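Side-chain contacts in multi-copper Oxidase CueO (Ochrobactrum, PDB 6EVG), which is a laccase-like multicopper oxidase with activity towards lignin model compounds, probably reducing dioxygen to water as it oxidises phenolic substrates: residues D411-E416 with S483-F488; H439-R444 with A502-V507. All coordinates share one frame; numbering follows the deposited sequence.

Contact 1 (D411-E416 with S483-F488)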
ATOM      1  N   ASP A 411     -22.995 -10.012   3.337  1.00 13.40           N
ATOM      2  CA  ASP A 411     -23.548 -10.977   4.272  1.00 14.60           C
ATOM      3  C   ASP A 411     -22.984 -12.371   4.143  1.00 15.47           C
ATOM      4  O   ASP A 411     -23.465 -13.255   4.845  1.00 19.84           O
ATOM      5  CB  ASP A 411     -25.073 -10.979   4.066  1.00 18.72           C
ATOM      6  CG  ASP A 411     -25.700  -9.686   4.486  1.00 22.63           C
ATOM      7  OD1 ASP A 411     -25.332  -9.177   5.543  1.00 27.15           O
ATOM      8  OD2 ASP A 411     -26.534  -9.120   3.763  1.00 32.14           O
ATOM      9  N   ARG A 412     -22.012 -12.591   3.263  1.00 13.46           N
ATOM     10  CA  ARG A 412     -21.492 -13.931   2.980  1.00 13.24           C
ATOM     11  C   ARG A 412     -20.053 -14.054   3.484  1.00 11.77           C
ATOM     12  O   ARG A 412     -19.207 -13.236   3.160  1.00 13.14           O
ATOM     13  CB  ARG A 412     -21.535 -14.206   1.482  1.00 14.37           C
ATOM     14  CG  ARG A 412     -21.196 -15.657   1.131  1.00 14.29           C
ATOM     15  CD  ARG A 412     -21.172 -15.871  -0.375  1.00 15.18           C
ATOM     16  NE  ARG A 412     -20.004 -15.239  -0.999  1.00 14.77           N
ATOM     17  CZ  ARG A 412     -19.985 -14.424  -2.056  1.00 16.43           C
ATOM     18  NH1 ARG A 412     -21.064 -14.067  -2.674  1.00 20.28           N
ATOM     19  NH2 ARG A 412     -18.786 -13.989  -2.469  1.00 17.04           N
ATOM     20  N   ILE A 413     -19.806 -15.111   4.230  1.00 12.32           N
ATOM     21  CA  ILE A 413     -18.467 -15.471   4.658  1.00 12.47           C
ATOM     22  C   ILE A 413     -17.920 -16.487   3.669  1.00 12.71           C
ATOM     23  O   ILE A 413     -18.467 -17.584   3.500  1.00 15.88           O
ATOM     24  CB  ILE A 413     -18.413 -16.014   6.088  1.00 13.73           C
ATOM     25  CG1 ILE A 413     -18.962 -14.987   7.082  1.00 14.34           C
ATOM     26  CG2 ILE A 413     -17.040 -16.521   6.455  1.00 15.10           C
ATOM     27  CD1 ILE A 413     -18.247 -13.660   7.066  1.00 17.18           C
ATOM     28  N   ASP A 414     -16.825 -16.161   3.012  1.00 11.78           N
ATOM     29  CA  ASP A 414     -16.223 -17.021   1.978  1.00 11.90           C
ATOM     30  C   ASP A 414     -15.275 -18.072   2.523  1.00 12.17           C
ATOM     31  O   ASP A 414     -15.100 -19.098   1.846  1.00 14.13           O
ATOM     32  CB  ASP A 414     -15.527 -16.112   0.955  1.00 11.66           C
ATOM     33  CG  ASP A 414     -16.516 -15.118   0.327  1.00 11.70           C
ATOM     34  OD1 ASP A 414     -17.315 -15.568  -0.493  1.00 14.19           O
ATOM     35  OD2 ASP A 414     -16.531 -13.943   0.770  1.00 12.17           O
ATOM     36  N   VAL A 415     -14.598 -17.746   3.626  1.00 11.03           N
ATOM     37  CA  VAL A 415     -13.537 -18.572   4.189  1.00 11.22           C
ATOM     38  C   VAL A 415     -13.685 -18.624   5.679  1.00 10.98           C
ATOM     39  O   VAL A 415     -13.830 -17.576   6.345  1.00 11.59           O
ATOM     40  CB  VAL A 415     -12.141 -18.006   3.797  1.00 11.73           C
ATOM     41  CG1 VAL A 415     -11.037 -18.536   4.671  1.00 12.53           C
ATOM     42  CG2 VAL A 415     -11.861 -18.180   2.306  1.00 13.10           C
ATOM     43  N   GLU A 416     -13.561 -19.826   6.225  1.00 11.77           N
ATOM     44  CA  GLU A 416     -13.380 -20.049   7.641  1.00 11.30           C
ATOM     45  C   GLU A 416     -11.998 -20.629   7.872  1.00 11.81           C
ATOM     46  O   GLU A 416     -11.745 -21.739   7.460  1.00 13.73           O
ATOM     47  CB  GLU A 416     -14.452 -20.995   8.220  1.00 12.98           C
ATOM     48  CG  GLU A 416     -15.838 -20.450   8.126  1.00 15.91           C
ATOM     49  CD  GLU A 416     -16.918 -21.359   8.714  1.00 17.87           C
ATOM     50  OE1 GLU A 416     -16.606 -22.410   9.290  1.00 20.56           O
ATOM     51  OE2 GLU A 416     -18.083 -20.923   8.638  1.00 25.99           O
ATOM     52  N   SER A 483     -19.089 -10.437  13.361  1.00 18.90           N
ATOM     53  CA  SER A 483     -19.551  -9.085  13.181  1.00 17.31           C
ATOM     54  C   SER A 483     -18.575  -8.213  12.433  1.00 14.27           C
ATOM     55  O   SER A 483     -18.949  -7.180  11.922  1.00 14.75           O
ATOM     56  CB  SER A 483     -19.780  -8.400  14.538  1.00 20.56           C
ATOM     57  OG  SER A 483     -18.607  -8.349  15.389  1.00 22.09           O
ATOM     58  N   HIS A 484     -17.300  -8.638  12.408  1.00 13.08           N
ATOM     59  CA  HIS A 484     -16.193  -7.825  11.860  1.00 11.95           C
ATOM     60  C   HIS A 484     -15.275  -8.767  11.078  1.00 10.45           C
ATOM     61  O   HIS A 484     -14.158  -9.000  11.467  1.00 12.18           O
ATOM     62  CB  HIS A 484     -15.407  -7.078  12.935  1.00 13.37           C
ATOM     63  CG  HIS A 484     -16.120  -5.975  13.651  1.00 13.91           C
ATOM     64  ND1 HIS A 484     -17.101  -6.169  14.596  1.00 15.80           N
ATOM     65  CD2 HIS A 484     -15.846  -4.646  13.646  1.00 15.29           C
ATOM     66  CE1 HIS A 484     -17.432  -4.983  15.099  1.00 16.55           C
ATOM     67  NE2 HIS A 484     -16.675  -4.039  14.554  1.00 17.52           N
ATOM     68  N   PRO A 485     -15.719  -9.312   9.944  1.00 10.82           N
ATOM     69  CA  PRO A 485     -14.842 -10.199   9.187  1.00 10.11           C
ATOM     70  C   PRO A 485     -13.629  -9.469   8.643  1.00  9.82           C
ATOM     71  O   PRO A 485     -13.668  -8.266   8.351  1.00 10.77           O
ATOM     72  CB  PRO A 485     -15.725 -10.693   8.053  1.00 11.75           C
ATOM     73  CG  PRO A 485     -16.753  -9.650   7.910  1.00 16.26           C
ATOM     74  CD  PRO A 485     -17.001  -9.104   9.266  1.00 12.60           C
ATOM     75  N   PHE A 486     -12.532 -10.220   8.451  1.00  9.61           N
ATOM     76  CA  PHE A 486     -11.415  -9.708   7.632  1.00  9.43           C
ATOM     77  C   PHE A 486     -11.741  -9.941   6.169  1.00  9.86           C
ATOM     78  O   PHE A 486     -12.741 -10.607   5.836  1.00 13.17           O
ATOM     79  CB  PHE A 486     -10.109 -10.373   8.071  1.00  9.43           C
ATOM     80  CG  PHE A 486      -9.436  -9.781   9.291  1.00  9.38           C
ATOM     81  CD1 PHE A 486      -9.234  -8.434   9.431  1.00  9.50           C
ATOM     82  CD2 PHE A 486      -8.936 -10.622  10.294  1.00 10.01           C
ATOM     83  CE1 PHE A 486      -8.519  -7.923  10.527  1.00 10.21           C
ATOM     84  CE2 PHE A 486      -8.278 -10.117  11.391  1.00 11.34           C
ATOM     85  CZ  PHE A 486      -8.058  -8.744  11.496  1.00 11.30           C
ATOM     86  N   MET A 487     -11.000  -9.328   5.292  1.00 11.74           N
ATOM     87  CA  MET A 487     -11.269  -9.351   3.875  1.00 10.46           C
ATOM     88  C   MET A 487     -10.025  -9.696   3.102  1.00  9.17           C
ATOM     89  O   MET A 487      -8.918  -9.470   3.578  1.00 10.32           O
ATOM     90  CB  MET A 487     -11.835  -8.022   3.417  1.00 13.32           C
ATOM     91  CG  MET A 487     -13.111  -7.731   4.297  1.00 17.06           C
ATOM     92  SD  MET A 487     -13.932  -6.242   3.893  1.00 19.72           S
ATOM     93  CE  MET A 487     -15.024  -6.858   2.781  1.00 22.04           C
ATOM     94  N   PHE A 488     -10.218 -10.181   1.884  1.00  8.94           N
ATOM     95  CA  PHE A 488      -9.154 -10.326   0.901  1.00  8.88           C
ATOM     96  C   PHE A 488      -9.694  -9.895  -0.428  1.00  8.61           C
ATOM     97  O   PHE A 488     -10.877 -10.119  -0.733  1.00  9.63           O
ATOM     98  CB  PHE A 488      -8.524 -11.717   0.932  1.00  9.96           C
ATOM     99  CG  PHE A 488      -9.453 -12.863   0.619  1.00  9.83           C
ATOM    100  CD1 PHE A 488     -10.238 -13.405   1.608  1.00 11.19           C
ATOM    101  CD2 PHE A 488      -9.486 -13.506  -0.622  1.00 10.83           C
ATOM    102  CE1 PHE A 488     -11.048 -14.549   1.376  1.00 11.98           C
ATOM    103  CE2 PHE A 488     -10.293 -14.617  -0.858  1.00 10.81           C
ATOM    104  CZ  PHE A 488     -11.068 -15.139   0.152  1.00 11.49           C
TER
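V415 meets F488 through one methyl group: CG2 lies 3.8 Å from F488 CZ and just as far from F488 CE1, equally near both ring carbons and approaching obliquely. The two side chains cross at about a right angle. With CG1 of V415 anti to the backbone N (chi1 162°), CG2 is left anti to the carbonyl carbon, and it is this branch that meets the ring. A second apolar touch joins the loops that precede the two strands, where the terminal methyl of I413 reaches P485, with CD1 4.0 Å from P485 CB.

Behind this first shell, R412 holds D414 side-on in a salt bridge. R412 NE is 2.8 Å from D414 OD1 and R412 NH2 is 2.9 Å from the same oxygen; both bonds reach its syn side, tilted from the carboxylate plane by 25° for NE, while OD1 stays close to the guanidinium plane. The other carboxylate oxygen accepts the backbone N-H of Q503, tying this loop to strand 501-506. Because that strand runs between strands 415-417 and 486-490 in the sheet, V415 and F488 meet across an intervening strand. F488 also makes edge-to-face contacts with W425 and F335, residues of strands 422-428 and 332-336 in the other sheet, placing its ring between the two sheets of the cupredoxin-type domain.

No hydrogen bond joins the two segments directly. Their mutual attachment is apolar packing, and the polar bonds that probably help position it run along the loop or through the strand between them.

Contact 2 (H439-R444 with A502-V507). With EDO (1,2-ethanediol), chain C.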
ATOM      1  N   HIS A 439      -6.340  -8.703   4.516  1.00  8.76           N
ATOM      2  CA  HIS A 439      -6.420  -8.033   5.809  1.00  8.43           C
ATOM      3  C   HIS A 439      -6.284  -9.061   6.942  1.00  8.48           C
ATOM      4  O   HIS A 439      -6.885 -10.127   6.853  1.00 10.10           O
ATOM      5  CB  HIS A 439      -7.742  -7.313   6.010  1.00  8.82           C
ATOM      6  CG  HIS A 439      -8.122  -6.330   4.968  1.00  8.65           C
ATOM      7  ND1 HIS A 439      -8.933  -5.258   5.276  1.00  9.68           N
ATOM      8  CD2 HIS A 439      -7.825  -6.194   3.661  1.00  9.38           C
ATOM      9  CE1 HIS A 439      -9.135  -4.550   4.183  1.00  9.82           C
ATOM     10  NE2 HIS A 439      -8.464  -5.097   3.182  1.00  9.42           N
ATOM     11  N   GLY A 440      -5.566  -8.697   7.999  1.00  8.75           N
ATOM     12  CA  GLY A 440      -5.597  -9.550   9.184  1.00  9.45           C
ATOM     13  C   GLY A 440      -4.805 -10.825   9.151  1.00  8.88           C
ATOM     14  O   GLY A 440      -4.935 -11.657  10.033  1.00 10.60           O
ATOM     15  N   ALA A 441      -3.928 -10.967   8.148  1.00  8.99           N
ATOM     16  CA  ALA A 441      -3.073 -12.112   7.999  1.00  9.08           C
ATOM     17  C   ALA A 441      -1.803 -11.658   7.251  1.00  8.78           C
ATOM     18  O   ALA A 441      -1.761 -10.531   6.719  1.00 10.40           O
ATOM     19  CB  ALA A 441      -3.765 -13.219   7.266  1.00 10.02           C
ATOM     20  N   SER A 442      -0.814 -12.507   7.271  1.00  9.12           N
ATOM     21  CA  SER A 442       0.445 -12.246   6.597  1.00  9.42           C
ATOM     22  C   SER A 442       0.808 -13.459   5.763  1.00  8.89           C
ATOM     23  O   SER A 442       0.365 -14.563   6.066  1.00  9.77           O
ATOM     24  CB  SER A 442       1.549 -11.896   7.575  1.00 11.21           C
ATOM     25  OG  SER A 442       1.242 -10.735   8.312  1.00 13.30           O
ATOM     26  N   PHE A 443       1.646 -13.286   4.727  1.00  7.95           N
ATOM     27  CA  PHE A 443       2.016 -14.425   3.924  1.00  8.34           C
ATOM     28  C   PHE A 443       3.461 -14.348   3.441  1.00  8.47           C
ATOM     29  O   PHE A 443       4.111 -13.281   3.456  1.00  9.05           O
ATOM     30  CB  PHE A 443       1.065 -14.633   2.736  1.00  8.92           C
ATOM     31  CG  PHE A 443       0.999 -13.510   1.765  1.00  8.66           C
ATOM     32  CD1 PHE A 443       1.918 -13.362   0.735  1.00  9.08           C
ATOM     33  CD2 PHE A 443      -0.009 -12.537   1.848  1.00  8.50           C
ATOM     34  CE1 PHE A 443       1.814 -12.353  -0.207  1.00  9.59           C
ATOM     35  CE2 PHE A 443      -0.144 -11.517   0.916  1.00  8.78           C
ATOM     36  CZ  PHE A 443       0.795 -11.416  -0.087  1.00  8.85           C
ATOM     37  N   ARG A 444       3.937 -15.517   3.051  1.00  8.89           N
ATOM     38  CA  ARG A 444       5.211 -15.686   2.354  1.00  9.45           C
ATOM     39  C   ARG A 444       4.932 -16.144   0.948  1.00  9.74           C
ATOM     40  O   ARG A 444       4.173 -17.112   0.760  1.00 10.93           O
ATOM     41  CB  ARG A 444       6.118 -16.717   3.048  1.00 10.20           C
ATOM     42  CG  ARG A 444       6.368 -16.497   4.512  1.00 10.13           C
ATOM     43  CD  ARG A 444       7.194 -15.260   4.833  1.00 10.66           C
ATOM     44  NE  ARG A 444       8.552 -15.285   4.280  1.00 10.50           N
ATOM     45  CZ  ARG A 444       9.549 -16.007   4.781  1.00 12.11           C
ATOM     46  NH1 ARG A 444       9.424 -16.776   5.840  1.00 13.98           N
ATOM     47  NH2 ARG A 444      10.763 -15.899   4.194  1.00 12.59           N
ATOM     48  N   ALA A 502     -13.691 -10.653  -0.987  1.00  8.98           N
ATOM     49  CA  ALA A 502     -14.269 -11.758  -0.215  1.00  9.16           C
ATOM     50  C   ALA A 502     -13.912 -11.555   1.245  1.00  8.98           C
ATOM     51  O   ALA A 502     -13.113 -10.690   1.611  1.00  9.47           O
ATOM     52  CB  ALA A 502     -13.703 -13.085  -0.747  1.00 10.26           C
ATOM     53  N   GLN A 503     -14.547 -12.345   2.112  1.00  9.92           N
ATOM     54  CA  GLN A 503     -14.465 -12.172   3.557  1.00 10.96           C
ATOM     55  C   GLN A 503     -14.124 -13.464   4.274  1.00  9.74           C
ATOM     56  O   GLN A 503     -14.547 -14.565   3.832  1.00 10.71           O
ATOM     57  CB  GLN A 503     -15.935 -11.752   4.110  1.00 14.14           C
ATOM     58  CG  GLN A 503     -16.445 -10.559   3.462  1.00 15.06           C
ATOM     59  CD  GLN A 503     -17.561  -9.951   4.213  1.00 13.54           C
ATOM     60  OE1 GLN A 503     -17.416  -8.798   4.584  1.00 17.20           O
ATOM     61  NE2 GLN A 503     -18.735 -10.640   4.299  1.00 13.33           N
ATOM     62  N   PHE A 504     -13.386 -13.366   5.372  1.00  9.66           N
ATOM     63  CA  PHE A 504     -13.065 -14.510   6.211  1.00  9.85           C
ATOM     64  C   PHE A 504     -13.295 -14.233   7.664  1.00  9.49           C
ATOM     65  O   PHE A 504     -13.222 -13.076   8.132  1.00 10.27           O
ATOM     66  CB  PHE A 504     -11.682 -15.110   5.955  1.00 10.78           C
ATOM     67  CG  PHE A 504     -10.486 -14.336   6.532  1.00 10.43           C
ATOM     68  CD1 PHE A 504      -9.988 -14.665   7.786  1.00 11.27           C
ATOM     69  CD2 PHE A 504      -9.796 -13.399   5.796  1.00 11.08           C
ATOM     70  CE1 PHE A 504      -8.847 -14.039   8.291  1.00 11.12           C
ATOM     71  CE2 PHE A 504      -8.661 -12.828   6.269  1.00 11.27           C
ATOM     72  CZ  PHE A 504      -8.177 -13.117   7.519  1.00 10.90           C
ATOM     73  N   VAL A 505     -13.559 -15.302   8.398  1.00 10.59           N
ATOM     74  CA  VAL A 505     -13.551 -15.297   9.837  1.00 11.16           C
ATOM     75  C   VAL A 505     -12.545 -16.354  10.326  1.00 11.39           C
ATOM     76  O   VAL A 505     -12.189 -17.267   9.548  1.00 12.32           O
ATOM     77  CB  VAL A 505     -14.932 -15.564  10.462  1.00 12.22           C
ATOM     78  CG1 VAL A 505     -15.878 -14.468  10.090  1.00 13.08           C
ATOM     79  CG2 VAL A 505     -15.489 -16.929  10.134  1.00 13.92           C
ATOM     80  N   THR A 506     -12.127 -16.229  11.572  1.00 11.45           N
ATOM     81  CA  THR A 506     -11.298 -17.277  12.210  1.00 12.09           C
ATOM     82  C   THR A 506     -12.167 -18.136  13.057  1.00 13.19           C
ATOM     83  O   THR A 506     -13.123 -17.661  13.673  1.00 15.71           O
ATOM     84  CB  THR A 506     -10.080 -16.678  12.925  1.00 12.44           C
ATOM     85  OG1 THR A 506     -10.474 -15.692  13.886  1.00 13.56           O
ATOM     86  CG2 THR A 506      -9.133 -16.034  11.928  1.00 13.24           C
ATOM     87  N   VAL A 507     -11.823 -19.431  13.130  1.00 14.70           N
ATOM     88  CA  VAL A 507     -12.533 -20.439  13.901  1.00 15.41           C
ATOM     89  C   VAL A 507     -11.524 -21.195  14.745  1.00 18.19           C
ATOM     90  O   VAL A 507     -10.330 -21.170  14.658  1.00 17.13           O
ATOM     91  CB  VAL A 507     -13.405 -21.337  12.967  1.00 16.22           C
ATOM     92  CG1 VAL A 507     -14.450 -20.532  12.173  1.00 16.95           C
ATOM     93  CG2 VAL A 507     -12.558 -22.116  11.961  1.00 16.41           C
TER
HETATM   94  C1  EDO C 602     -11.019  -5.127   8.379  1.00 14.16           C
HETATM   95  O1  EDO C 602      -9.693  -5.436   7.935  1.00 13.52           O
HETATM   96  C2  EDO C 602     -12.010  -4.806   7.334  1.00 15.15           C
HETATM   97  O2  EDO C 602     -11.486  -3.856   6.392  1.00 14.81           O
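The backbones of H439 and F504 come closest, with their CA atoms 9.3 Å apart, a separation too wide for backbone pairing and bridged by the phenylalanine side chain. The ring of F504 presents its edge to the backbone: H439 O lies near the ring plane, 3.3 Å from both F504 CE2 and F504 CZ, so the carbonyl oxygen faces the weakly positive rim of C-H groups. A441 CB adds a looser apolar touch, 4.4 Å from F504 CZ. Between them, G440 has a positive phi of 76°, and a side chain there would point at the ring.

The imidazole of H439 turns another way. With CG anti to the carbonyl carbon (chi1 -55°), it swings off from the oxygen that meets F504, and ND1 donates to O1 of a bound 1,2-ethanediol at 2.8 Å and 154°, the oxygen lying at the ring edge in its plane. D102 and G103 also bind this diol, probably a crystallisation additive. NE2 is hydrogen-bonded to H489 NE2, and H91 stacks on the ring. An alanine here takes away the imidazole, which is likely to leave H489 without its hydrogen-bond mate and open a gap beside H91.

H439 ends the HPFHIH sequence whose first histidine, H434, binds the copper about 13 Å away; in related oxidases the later histidines serve the trinuclear copper centre. The contact lies where the chain passes from strand 434-438 to strand 442-448, one in each sheet of the domain, with F504 of strand 501-506 also packing on I438 and V415.

How the contacts relate
Contact 1 is partly buried, with I413 and P485 in loops, whereas the touching residues of contact 2 are all buried. Their centres are 9 Å apart and both reach one sheet: strand 501-506, which supplies F504 to contact 2, separates the two strands of contact 1, while contact 2 also runs into strand 442-448 of the other sheet. Backbone bonds join them directly, F486 O to F504 N at 2.9 Å and M487 O to H439 N at 2.8 Å. The chemistry differs accordingly. Contact 1 packs methyl and ring carbons across a neighbouring strand, flanked by a salt bridge; contact 2 sets an aromatic edge against carbonyl oxygen and adjoins a cluster of histidines.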